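Local coordinates for protein endo-b-1,4-glucanase (Nasutitermes takasagoensis, PDB 1KS8) that probably hydrolyses internal beta-1,4-glucosidic linkages in cellulose and related beta-glucans, at residues A[6-11]-A[348-353]; A[11-16]-A[86-91]; A[94-99]-A[164-169]; A[263-268]-A[318-323]; A[362-367]-A[374-379]. All coordinates share one frame; numbering follows the deposited sequence.

Contact 1. Residues A[6-11]-A[348-353]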
# COMPACT_ATOMS: atom_id res chain seq x y z
N LYS A 6 7.04 -9.48 15.56
CA LYS A 6 7.59 -8.16 15.85
C LYS A 6 8.73 -7.85 14.90
O LYS A 6 8.83 -6.74 14.37
CB LYS A 6 8.09 -8.08 17.29
CG LYS A 6 6.99 -8.12 18.34
CD LYS A 6 7.58 -8.03 19.75
CE LYS A 6 6.49 -7.99 20.81
NZ LYS A 6 5.66 -9.23 20.80
N GLN A 7 9.61 -8.82 14.68
CA GLN A 7 10.73 -8.60 13.78
C GLN A 7 10.30 -8.55 12.32
O GLN A 7 10.90 -7.82 11.53
CB GLN A 7 11.81 -9.67 13.97
CG GLN A 7 13.08 -9.40 13.17
CD GLN A 7 13.67 -8.02 13.45
OE1 GLN A 7 13.94 -7.25 12.53
NE2 GLN A 7 13.88 -7.72 14.72
N VAL A 8 9.27 -9.31 11.94
CA VAL A 8 8.83 -9.24 10.55
C VAL A 8 8.26 -7.84 10.31
O VAL A 8 8.45 -7.27 9.23
CB VAL A 8 7.78 -10.32 10.21
CG1 VAL A 8 7.42 -10.25 8.73
CG2 VAL A 8 8.34 -11.70 10.53
N LEU A 9 7.59 -7.29 11.31
CA LEU A 9 7.03 -5.93 11.21
C LEU A 9 8.18 -4.95 10.98
O LEU A 9 8.10 -4.08 10.12
CB LEU A 9 6.26 -5.56 12.49
CG LEU A 9 5.71 -4.13 12.59
CD1 LEU A 9 4.85 -3.80 11.38
CD2 LEU A 9 4.88 -4.01 13.86
N ARG A 10 9.24 -5.08 11.77
CA ARG A 10 10.40 -4.21 11.62
C ARG A 10 11.00 -4.41 10.23
O ARG A 10 11.45 -3.45 9.59
CB ARG A 10 11.45 -4.52 12.68
CG ARG A 10 11.00 -4.24 14.10
CD ARG A 10 12.07 -4.63 15.11
NE ARG A 10 11.53 -4.68 16.47
CZ ARG A 10 11.52 -5.77 17.23
NH1 ARG A 10 12.03 -6.91 16.79
NH2 ARG A 10 10.99 -5.71 18.45
N ASP A 11 11.02 -5.65 9.75
CA ASP A 11 11.56 -5.94 8.43
C ASP A 11 10.73 -5.25 7.35
O ASP A 11 11.28 -4.70 6.40
CB ASP A 11 11.57 -7.45 8.16
CG ASP A 11 12.65 -8.19 8.93
OD1 ASP A 11 12.68 -9.43 8.83
OD2 ASP A 11 13.47 -7.55 9.62
N CYS A 348 11.51 -11.57 1.56
CA CYS A 348 12.95 -11.41 1.36
C CYS A 348 13.67 -11.08 2.66
O CYS A 348 13.16 -10.33 3.49
CB CYS A 348 13.21 -10.30 0.34
SG CYS A 348 12.55 -10.65 -1.31
N GLY A 349 14.85 -11.66 2.84
CA GLY A 349 15.64 -11.41 4.03
C GLY A 349 15.11 -12.02 5.31
O GLY A 349 15.57 -11.68 6.40
N PHE A 350 14.14 -12.92 5.19
CA PHE A 350 13.55 -13.55 6.37
C PHE A 350 13.25 -15.03 6.20
O PHE A 350 12.84 -15.48 5.14
CB PHE A 350 12.23 -12.86 6.74
CG PHE A 350 11.50 -13.55 7.87
CD1 PHE A 350 11.78 -13.22 9.19
CD2 PHE A 350 10.59 -14.57 7.61
CE1 PHE A 350 11.16 -13.91 10.24
CE2 PHE A 350 9.97 -15.26 8.65
CZ PHE A 350 10.26 -14.93 9.96
N GLY A 351 13.47 -15.78 7.28
CA GLY A 351 13.14 -17.19 7.28
C GLY A 351 13.91 -18.14 6.40
O GLY A 351 15.01 -17.86 5.92
N SER A 352 13.30 -19.30 6.18
CA SER A 352 13.90 -20.37 5.41
C SER A 352 13.81 -20.25 3.90
O SER A 352 12.73 -20.08 3.34
CB SER A 352 13.27 -21.70 5.83
OG SER A 352 13.85 -22.79 5.13
N ASN A 353 14.97 -20.33 3.24
CA ASN A 353 15.06 -20.28 1.79
C ASN A 353 14.18 -19.20 1.16
O ASN A 353 13.37 -19.48 0.27
CB ASN A 353 14.67 -21.65 1.23
CG ASN A 353 15.03 -21.82 -0.24
OD1 ASN A 353 14.46 -22.67 -0.93
ND2 ASN A 353 15.99 -21.04 -0.71
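Helix 5-18, the first long helix of the chain, meets the loop that follows helix 324-341 through Val8 and the ring of Phe350. The methyl CG2 of Val8 sits over one face of that ring, 3.9 Å from its centroid and 25° off the normal, a CH-pi contact. It is offset toward the rim, so that Val8 CG2 comes nearest to Phe350 CE1, at 3.6 Å. With CG anti to the backbone N (chi1 174°), the phenyl group reaches from the loop to the helix and crosses the valine at about a right angle. Asp11, about one turn farther along, brings OD1 obliquely to the same ring, 3.9 Å from Phe350 CD1, with carboxylate and ring planes 66° apart.

In the (alpha/alpha)6 fold this is a meeting of three helices: Val8 also touches Phe421 and Leu425 of helix 415-430, and both Val8 and Phe350 touch Leu339 of helix 324-341. With an alanine here in place of the phenylalanine, the Val8 methyl is likely to lose the aromatic surface it packs on, and a gap to open between the loop and helix 5-18. Gly349 and Gly351 flank the phenylalanine, both at positive phi. A CB on Gly351 would press against Phe350 CD2, a further reason for a glycine there. Phe350 O is hydrogen-bonded to Ser345 OG.

Contact 2. Residues A[11-16]-A[86-91]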
# COMPACT_ATOMS: atom_id res chain seq x y z
N ASP A 11 11.02 -5.65 9.75
CA ASP A 11 11.56 -5.94 8.43
C ASP A 11 10.73 -5.25 7.35
O ASP A 11 11.28 -4.70 6.40
CB ASP A 11 11.57 -7.45 8.16
CG ASP A 11 12.65 -8.19 8.93
OD1 ASP A 11 12.68 -9.43 8.83
OD2 ASP A 11 13.47 -7.55 9.62
N SER A 12 9.41 -5.29 7.50
CA SER A 12 8.54 -4.65 6.52
C SER A 12 8.84 -3.15 6.46
O SER A 12 8.82 -2.54 5.39
CB SER A 12 7.07 -4.89 6.87
OG SER A 12 6.21 -4.43 5.84
N LEU A 13 9.12 -2.55 7.61
CA LEU A 13 9.45 -1.14 7.64
C LEU A 13 10.77 -0.90 6.91
O LEU A 13 10.96 0.16 6.31
CB LEU A 13 9.51 -0.64 9.09
CG LEU A 13 8.11 -0.43 9.69
CD1 LEU A 13 8.20 -0.34 11.20
CD2 LEU A 13 7.48 0.82 9.09
N LEU A 14 11.68 -1.88 6.95
CA LEU A 14 12.94 -1.73 6.23
C LEU A 14 12.67 -1.77 4.74
O LEU A 14 13.36 -1.13 3.95
CB LEU A 14 13.92 -2.85 6.62
CG LEU A 14 14.48 -2.81 8.04
CD1 LEU A 14 15.40 -4.00 8.25
CD2 LEU A 14 15.24 -1.51 8.28
N PHE A 15 11.66 -2.54 4.33
CA PHE A 15 11.32 -2.59 2.91
C PHE A 15 10.86 -1.20 2.48
O PHE A 15 11.28 -0.70 1.44
CB PHE A 15 10.21 -3.61 2.63
CG PHE A 15 9.62 -3.49 1.25
CD1 PHE A 15 10.41 -3.67 0.11
CD2 PHE A 15 8.28 -3.16 1.08
CE1 PHE A 15 9.87 -3.53 -1.17
CE2 PHE A 15 7.73 -3.01 -0.20
CZ PHE A 15 8.53 -3.19 -1.32
N TYR A 16 10.01 -0.56 3.28
CA TYR A 16 9.56 0.77 2.89
C TYR A 16 10.72 1.76 2.86
O TYR A 16 10.76 2.64 2.01
CB TYR A 16 8.41 1.24 3.80
CG TYR A 16 7.10 0.59 3.41
CD1 TYR A 16 6.50 0.88 2.18
CD2 TYR A 16 6.48 -0.36 4.23
CE1 TYR A 16 5.33 0.23 1.78
CE2 TYR A 16 5.31 -1.01 3.84
CZ TYR A 16 4.74 -0.71 2.61
OH TYR A 16 3.60 -1.35 2.21
N ALA A 86 6.58 -3.68 19.35
CA ALA A 86 7.72 -4.02 18.51
C ALA A 86 8.76 -2.91 18.53
O ALA A 86 9.79 -3.00 17.85
CB ALA A 86 7.25 -4.26 17.07
N GLY A 87 8.50 -1.87 19.32
CA GLY A 87 9.42 -0.75 19.40
C GLY A 87 9.55 -0.09 18.04
O GLY A 87 10.61 0.43 17.68
N ALA A 88 8.46 -0.09 17.29
CA ALA A 88 8.45 0.48 15.95
C ALA A 88 7.40 1.56 15.72
O ALA A 88 7.03 1.85 14.58
CB ALA A 88 8.25 -0.64 14.93
N LEU A 89 6.91 2.17 16.80
CA LEU A 89 5.90 3.22 16.66
C LEU A 89 6.44 4.42 15.89
O LEU A 89 5.79 4.92 14.97
CB LEU A 89 5.39 3.66 18.04
CG LEU A 89 4.32 4.75 18.04
CD1 LEU A 89 3.11 4.30 17.24
CD2 LEU A 89 3.92 5.06 19.48
N ASP A 90 7.61 4.91 16.27
CA ASP A 90 8.20 6.05 15.58
C ASP A 90 8.42 5.75 14.10
O ASP A 90 8.06 6.55 13.24
CB ASP A 90 9.52 6.45 16.24
CG ASP A 90 9.34 7.08 17.61
OD1 ASP A 90 10.35 7.35 18.28
OD2 ASP A 90 8.17 7.30 18.01
N ASP A 91 9.01 4.60 13.81
CA ASP A 91 9.26 4.23 12.42
C ASP A 91 7.95 4.04 11.66
O ASP A 91 7.86 4.38 10.48
CB ASP A 91 10.10 2.96 12.34
CG ASP A 91 11.58 3.23 12.59
OD1 ASP A 91 12.38 2.28 12.47
OD2 ASP A 91 11.94 4.38 12.90
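Leu13 sends both of its methyl groups against the start of helix 89-106, where Ala88 and Asp91 receive them. CD1 touches two carbons: Leu13 CD1 lies 3.7 Å from Ala88 CB and 4.0 Å from Asp91 CB, so it rests against both. The other branch turns to the backbone, Leu13 CD2 lying 3.8 Å from Asp91 O. Leucine CG is anti to the carbonyl carbon (chi1 -77°), a setting that carries the forked end across to the neighbouring helix, and the backbones are close here, with 7.2 Å between Leu13 CA and Asp91 CA. An alanine here would probably leave Ala88 CB and the methylene of Asp91 without their apolar partner and open a gap between the two helices.

In the next shell, Ala88 occupies the N-cap position, and the preceding Gly87, with positive phi, ends helix 80-85 in a Schellman motif; this tight turn between two helices presents the alanine methyl to Leu13. The side chain of Asp91 meets the leucine through CB, while its carboxylate oxygen OD1 forms a salt bridge with Lys29 NZ. Leu13 CD2 also packs on Ala95 CB, 3.8 Å away, and Gln422 of helix 415-430 touches the leucine as well. Helix-to-helix packing by aliphatic groups of this kind builds the (alpha/alpha)6 barrel.

Contact 3. Residues A[94-99]-A[164-169]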
# COMPACT_ATOMS: atom_id res chain seq x y z
N LYS A 94 6.83 7.36 10.70
CA LYS A 94 7.70 7.87 9.65
C LYS A 94 7.34 7.30 8.29
O LYS A 94 7.44 8.00 7.28
CB LYS A 94 9.16 7.55 9.96
CG LYS A 94 9.75 8.34 11.12
CD LYS A 94 11.21 7.98 11.33
CE LYS A 94 11.82 8.78 12.47
NZ LYS A 94 11.73 10.24 12.22
N ALA A 95 6.94 6.04 8.25
CA ALA A 95 6.58 5.39 7.00
C ALA A 95 5.36 6.05 6.38
O ALA A 95 5.26 6.21 5.17
CB ALA A 95 6.32 3.90 7.23
N VAL A 96 4.42 6.45 7.23
CA VAL A 96 3.21 7.11 6.76
C VAL A 96 3.56 8.53 6.32
O VAL A 96 3.16 8.98 5.24
CB VAL A 96 2.15 7.17 7.88
CG1 VAL A 96 1.00 8.08 7.47
CG2 VAL A 96 1.63 5.77 8.17
N LYS A 97 4.33 9.24 7.14
CA LYS A 97 4.69 10.62 6.83
C LYS A 97 5.52 10.75 5.56
O LYS A 97 5.44 11.76 4.87
CB LYS A 97 5.44 11.24 8.02
CG LYS A 97 5.65 12.74 7.90
CD LYS A 97 6.12 13.33 9.23
CE LYS A 97 6.18 14.85 9.18
NZ LYS A 97 7.19 15.36 8.22
N TRP A 98 6.32 9.73 5.23
CA TRP A 98 7.12 9.82 4.02
C TRP A 98 6.19 9.95 2.82
O TRP A 98 6.50 10.64 1.86
CB TRP A 98 8.01 8.58 3.87
CG TRP A 98 9.10 8.81 2.87
CD1 TRP A 98 9.05 8.60 1.52
CD2 TRP A 98 10.38 9.39 3.14
NE1 TRP A 98 10.21 9.03 0.93
CE2 TRP A 98 11.05 9.52 1.90
CE3 TRP A 98 11.03 9.83 4.30
CZ2 TRP A 98 12.33 10.07 1.79
CZ3 TRP A 98 12.31 10.37 4.20
CH2 TRP A 98 12.94 10.48 2.95
N ALA A 99 5.04 9.28 2.89
CA ALA A 99 4.08 9.35 1.81
C ALA A 99 3.26 10.64 1.85
O ALA A 99 3.13 11.32 0.84
CB ALA A 99 3.15 8.14 1.87
N ILE A 164 -5.22 11.41 11.82
CA ILE A 164 -5.58 10.73 13.06
C ILE A 164 -4.31 10.20 13.73
O ILE A 164 -4.12 10.34 14.93
CB ILE A 164 -6.55 9.55 12.79
CG1 ILE A 164 -7.87 10.09 12.22
CG2 ILE A 164 -6.81 8.77 14.07
CD1 ILE A 164 -8.81 9.01 11.72
N VAL A 165 -3.44 9.60 12.93
CA VAL A 165 -2.18 9.07 13.43
C VAL A 165 -1.37 10.12 14.18
O VAL A 165 -0.80 9.85 15.24
CB VAL A 165 -1.32 8.51 12.27
CG1 VAL A 165 0.09 8.20 12.76
CG2 VAL A 165 -1.96 7.25 11.70
N PHE A 166 -1.32 11.33 13.64
CA PHE A 166 -0.54 12.41 14.23
C PHE A 166 -1.30 13.39 15.12
O PHE A 166 -0.72 14.37 15.60
CB PHE A 166 0.16 13.18 13.11
CG PHE A 166 1.20 12.38 12.39
CD1 PHE A 166 2.45 12.16 12.96
CD2 PHE A 166 0.92 11.80 11.15
CE1 PHE A 166 3.40 11.37 12.32
CE2 PHE A 166 1.87 11.01 10.50
CZ PHE A 166 3.11 10.79 11.09
N ARG A 167 -2.57 13.11 15.35
CA ARG A 167 -3.43 13.97 16.17
C ARG A 167 -2.79 14.47 17.46
O ARG A 167 -2.91 15.65 17.79
CB ARG A 167 -4.73 13.23 16.48
CG ARG A 167 -5.70 13.98 17.37
CD ARG A 167 -6.96 13.15 17.59
NE ARG A 167 -6.64 11.80 18.04
CZ ARG A 167 -7.55 10.86 18.29
NH1 ARG A 167 -8.84 11.12 18.13
NH2 ARG A 167 -7.16 9.66 18.70
N ASN A 168 -2.11 13.59 18.19
CA ASN A 168 -1.49 13.98 19.45
C ASN A 168 0.00 14.30 19.40
O ASN A 168 0.46 15.26 20.01
CB ASN A 168 -1.74 12.90 20.51
CG ASN A 168 -3.21 12.67 20.77
OD1 ASN A 168 -3.96 13.61 21.05
ND2 ASN A 168 -3.64 11.42 20.69
N VAL A 169 0.76 13.50 18.66
CA VAL A 169 2.20 13.70 18.57
C VAL A 169 2.61 14.93 17.76
O VAL A 169 3.64 15.55 18.05
CB VAL A 169 2.90 12.45 17.97
CG1 VAL A 169 2.46 12.25 16.53
CG2 VAL A 169 4.41 12.61 18.06
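Val96 and Lys97, on helix 89-106, face the C-terminal part of helix 149-165 and the residues that follow, with Phe166 among them. The backbones stay well apart, 8.8 Å between Val96 CA and Val165 CA and 9.2 Å between Lys97 CA and Phe166 CA, and the phenyl group spans the interval. Its CG is anti to the carbonyl carbon (chi1 -66°), and the ring leads with its far end: Phe166 CZ lies 3.9 Å from Lys97 CB, an oblique approach. Val96 comes instead to the ring edge, near its plane, with CG1 4.3 Å from Phe166 CE2. One ring face is overlaid by the methyl CG1 of Val165 within its own segment.

The contact joins helices of the (alpha/alpha)6 barrel, and helix 62-78 fills in beside it, Leu76 touching Val96 and Ile77 touching Val165. Tyr173, from helix 171-190, meets the Phe166 ring edge-to-face and also takes part in a cation-pi interaction with Lys97. The lysine thus divides its length. Its CB packs on the phenylalanine, whereas the chain beyond runs extended from a CG anti to the backbone N (chi1 -170°) and bends only at its last torsion, carrying NZ away to a salt bridge with Asp101 OD2.

Contact 4. Residues A[263-268]-A[318-323]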
# COMPACT_ATOMS: atom_id res chain seq x y z
N LEU A 263 -15.05 -0.57 7.63
CA LEU A 263 -14.80 0.75 8.20
C LEU A 263 -16.13 1.36 8.63
O LEU A 263 -16.27 1.83 9.76
CB LEU A 263 -14.13 1.66 7.16
CG LEU A 263 -13.13 2.74 7.62
CD1 LEU A 263 -13.08 3.83 6.55
CD2 LEU A 263 -13.53 3.33 8.95
N LEU A 264 -17.11 1.36 7.73
CA LEU A 264 -18.42 1.92 8.05
C LEU A 264 -19.11 1.14 9.17
O LEU A 264 -19.86 1.70 9.95
CB LEU A 264 -19.32 1.95 6.80
CG LEU A 264 -19.00 3.08 5.81
CD1 LEU A 264 -19.86 2.94 4.57
CD2 LEU A 264 -19.24 4.43 6.48
N ALA A 265 -18.84 -0.16 9.24
CA ALA A 265 -19.43 -0.98 10.30
C ALA A 265 -18.95 -0.45 11.65
O ALA A 265 -19.71 -0.35 12.60
CB ALA A 265 -19.04 -2.44 10.13
N LYS A 266 -17.66 -0.11 11.71
CA LYS A 266 -17.09 0.41 12.95
C LYS A 266 -17.57 1.82 13.28
O LYS A 266 -17.86 2.13 14.43
CB LYS A 266 -15.56 0.41 12.86
CG LYS A 266 -14.86 0.88 14.13
CD LYS A 266 -13.35 0.80 13.99
CE LYS A 266 -12.66 1.09 15.32
NZ LYS A 266 -12.99 2.44 15.84
N LEU A 267 -17.66 2.66 12.25
CA LEU A 267 -18.09 4.05 12.43
C LEU A 267 -19.57 4.25 12.72
O LEU A 267 -19.95 5.21 13.39
CB LEU A 267 -17.72 4.86 11.19
CG LEU A 267 -16.23 4.96 10.84
CD1 LEU A 267 -16.06 5.72 9.54
CD2 LEU A 267 -15.48 5.67 11.97
N THR A 268 -20.41 3.34 12.23
CA THR A 268 -21.86 3.46 12.42
C THR A 268 -22.45 2.39 13.33
O THR A 268 -23.54 2.58 13.88
CB THR A 268 -22.60 3.39 11.08
OG1 THR A 268 -22.46 2.08 10.53
CG2 THR A 268 -22.03 4.42 10.10
N ALA A 318 -12.70 -9.18 13.02
CA ALA A 318 -12.65 -9.75 14.36
C ALA A 318 -12.82 -8.66 15.41
O ALA A 318 -13.42 -8.88 16.46
CB ALA A 318 -11.32 -10.48 14.57
N GLU A 319 -12.29 -7.47 15.13
CA GLU A 319 -12.41 -6.35 16.06
C GLU A 319 -13.86 -5.90 16.22
O GLU A 319 -14.21 -5.29 17.23
CB GLU A 319 -11.55 -5.17 15.59
CG GLU A 319 -10.06 -5.45 15.64
CD GLU A 319 -9.57 -5.71 17.06
OE1 GLU A 319 -8.63 -6.52 17.23
OE2 GLU A 319 -10.12 -5.10 18.00
N LEU A 320 -14.68 -6.20 15.22
CA LEU A 320 -16.10 -5.85 15.26
C LEU A 320 -16.86 -6.85 16.12
O LEU A 320 -18.04 -6.68 16.41
CB LEU A 320 -16.70 -5.86 13.84
CG LEU A 320 -16.21 -4.83 12.83
CD1 LEU A 320 -16.82 -5.14 11.46
CD2 LEU A 320 -16.58 -3.43 13.28
N GLY A 321 -16.16 -7.91 16.52
CA GLY A 321 -16.78 -8.94 17.33
C GLY A 321 -17.31 -10.09 16.49
O GLY A 321 -18.05 -10.94 16.98
N LEU A 322 -16.93 -10.11 15.21
CA LEU A 322 -17.37 -11.17 14.30
C LEU A 322 -16.41 -12.35 14.37
O LEU A 322 -15.23 -12.22 14.03
CB LEU A 322 -17.42 -10.65 12.86
CG LEU A 322 -18.48 -9.60 12.52
CD1 LEU A 322 -18.22 -9.05 11.12
CD2 LEU A 322 -19.86 -10.22 12.60
N SER A 323 -16.93 -13.50 14.81
CA SER A 323 -16.14 -14.74 14.92
C SER A 323 -14.67 -14.42 15.15
O SER A 323 -13.80 -14.92 14.44
CB SER A 323 -16.28 -15.56 13.64
OG SER A 323 -17.64 -15.74 13.28
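Ala265 and Lys266, near the end of helix 257-268, meet Leu320 at the C-terminal end region of helix 303-319, with 6.7 Å between Lys266 CA and Leu320 CA. Both helices belong to the (alpha/alpha)6 barrel, and the second closes in a Schellman motif at Gly321, whose positive phi would jam a CB against the carbonyl O of Leu320. Leu320, immediately before that glycine, has CG anti to the carbonyl carbon (chi1 -66°), which brings the two branches of its fork up to the helix. One branch meets a small side chain, Leu320 CD1 lying 3.7 Å from Ala265 CB. The other reaches the helix backbone: Leu320 CD2 is 3.8 Å from Lys266 N and 4.0 Å from Lys266 CB. The lysine offers only the root of its chain to the leucine, and the rest of the chain runs off in another direction.

Tyr273 and Lys274 of helix 271-286 also touch Ala265, so its methyl has neighbours from that helix as well as Leu320. The last turn of helix 257-268 is tied back on itself by Thr268. Its OG1 gives a 2.7 Å hydrogen bond to Leu264 O from 36° out of the carbonyl plane, on the opposite face from Thr268 N, which donates to the same oxygen.

Contact 5. Residues A[362-367]-A[374-379]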
# COMPACT_ATOMS: atom_id res chain seq x y z
N SER A 362 17.09 -1.39 -7.40
CA SER A 362 18.05 -0.91 -6.42
C SER A 362 18.74 -1.99 -5.59
O SER A 362 19.94 -1.90 -5.34
CB SER A 362 17.42 0.14 -5.50
OG SER A 362 16.42 -0.40 -4.66
N SER A 363 18.00 -3.02 -5.19
CA SER A 363 18.62 -4.08 -4.40
C SER A 363 19.53 -4.99 -5.23
O SER A 363 20.42 -5.64 -4.69
CB SER A 363 17.56 -4.93 -3.69
OG SER A 363 16.72 -5.61 -4.61
N SER A 364 19.32 -5.03 -6.54
CA SER A 364 20.15 -5.88 -7.40
C SER A 364 21.53 -5.29 -7.65
O SER A 364 22.47 -6.00 -7.99
CB SER A 364 19.47 -6.08 -8.76
OG SER A 364 19.61 -4.92 -9.58
N CYS A 365 21.65 -3.99 -7.46
CA CYS A 365 22.90 -3.29 -7.73
C CYS A 365 24.03 -3.36 -6.72
O CYS A 365 23.81 -3.31 -5.51
CB CYS A 365 22.61 -1.82 -7.97
SG CYS A 365 21.60 -1.46 -9.43
N PRO A 366 25.27 -3.49 -7.21
CA PRO A 366 26.42 -3.54 -6.31
C PRO A 366 26.64 -2.07 -5.95
O PRO A 366 26.01 -1.18 -6.54
CB PRO A 366 27.52 -4.09 -7.21
CG PRO A 366 27.18 -3.50 -8.55
CD PRO A 366 25.68 -3.72 -8.61
N PRO A 367 27.51 -1.78 -4.98
CA PRO A 367 27.70 -0.36 -4.67
C PRO A 367 28.51 0.36 -5.73
O PRO A 367 29.31 -0.25 -6.45
CB PRO A 367 28.41 -0.40 -3.32
CG PRO A 367 29.24 -1.65 -3.43
CD PRO A 367 28.29 -2.63 -4.07
N TRP A 374 21.72 -3.47 -17.29
CA TRP A 374 20.96 -4.67 -17.60
C TRP A 374 21.75 -5.96 -17.45
O TRP A 374 21.17 -7.03 -17.35
CB TRP A 374 20.33 -4.56 -18.99
CG TRP A 374 19.14 -3.65 -19.00
CD1 TRP A 374 19.11 -2.34 -19.38
CD2 TRP A 374 17.82 -3.97 -18.54
NE1 TRP A 374 17.85 -1.82 -19.18
CE2 TRP A 374 17.04 -2.80 -18.66
CE3 TRP A 374 17.23 -5.13 -18.02
CZ2 TRP A 374 15.69 -2.75 -18.30
CZ3 TRP A 374 15.88 -5.08 -17.66
CH2 TRP A 374 15.13 -3.90 -17.80
N ASN A 375 23.08 -5.86 -17.43
CA ASN A 375 23.88 -7.06 -17.24
C ASN A 375 23.69 -7.51 -15.79
O ASN A 375 23.78 -8.69 -15.47
CB ASN A 375 25.36 -6.79 -17.53
CG ASN A 375 25.62 -6.54 -19.01
OD1 ASN A 375 25.92 -5.42 -19.42
ND2 ASN A 375 25.49 -7.59 -19.81
N THR A 376 23.42 -6.55 -14.91
CA THR A 376 23.20 -6.84 -13.49
C THR A 376 21.87 -7.59 -13.38
O THR A 376 21.75 -8.58 -12.66
CB THR A 376 23.13 -5.55 -12.65
OG1 THR A 376 24.30 -4.76 -12.91
CG2 THR A 376 23.07 -5.87 -11.16
N PHE A 377 20.86 -7.12 -14.11
CA PHE A 377 19.55 -7.76 -14.14
C PHE A 377 19.72 -9.20 -14.62
O PHE A 377 19.09 -10.13 -14.11
CB PHE A 377 18.63 -7.02 -15.10
CG PHE A 377 17.38 -7.77 -15.45
CD1 PHE A 377 16.31 -7.83 -14.56
CD2 PHE A 377 17.27 -8.43 -16.67
CE1 PHE A 377 15.15 -8.53 -14.89
CE2 PHE A 377 16.11 -9.14 -17.01
CZ PHE A 377 15.05 -9.19 -16.11
N ASN A 378 20.59 -9.37 -15.61
CA ASN A 378 20.85 -10.65 -16.25
C ASN A 378 21.75 -11.59 -15.43
O ASN A 378 21.97 -12.73 -15.83
CB ASN A 378 21.46 -10.39 -17.63
CG ASN A 378 21.34 -11.57 -18.57
OD1 ASN A 378 20.30 -12.21 -18.66
ND2 ASN A 378 22.42 -11.84 -19.31
N SER A 379 22.25 -11.12 -14.30
CA SER A 379 23.13 -11.93 -13.45
C SER A 379 22.44 -13.14 -12.82
O SER A 379 21.32 -13.04 -12.33
CB SER A 379 23.73 -11.07 -12.33
OG SER A 379 24.51 -11.87 -11.45
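Van der Waals packing between Thr376 and the end of the short, weakly bonded helix 361-364 carries this contact, and one methyl group does nearly all of it. Thr376 CG2 lies only 3.2 Å from Ser364 O, a close approach of carbon to carbonyl oxygen. The same methyl is 3.9 Å from Ser364 OG and 4.2 Å from Pro366 CD, so it touches both the serine and the proline ring. It points there because CG2 stands anti to the threonine N, which leaves OG1 beside that N (chi1 -53°).

Hydrogen bonds hold the polar ends elsewhere. Thr376 OG1 accepts from the backbone N of Asp373, next to the start of its own helix. Ser364 OG is engaged by two partners, Arg361 O and Trp127 NE1, which fix its rotation.

The covalent link is the disulfide from Cys365 to Cys372, which ties the first segment to the residues just ahead of helix 374-377 and probably limits how far the two can part. The result is a small disulfide-closed loop between two short helices, about 25 Å from the centre of the chain, with the Ser364 side chain about 11 Å from that of Asp403, a predicted active-site residue.

From the N terminus, helix 5-18 enters the first two contacts, which share Asp11. Contact 2 closes a loop of 69 residues by joining that helix to the start of helix 89-106. The latter runs on into contact 3, where it meets the end of helix 149-165; contacts 2 and 3 touch through this shared helix. Contact 4 follows in series, tying helix 257-268 to the end of helix 303-319. All three nest inside the long loop of contact 1, which brings the residues after helix 324-341 back to the first helix. Contact 5 opens after that loop has closed and spans only six residues; its centre is about 46 Å from that of contact 4, across the chain's centre.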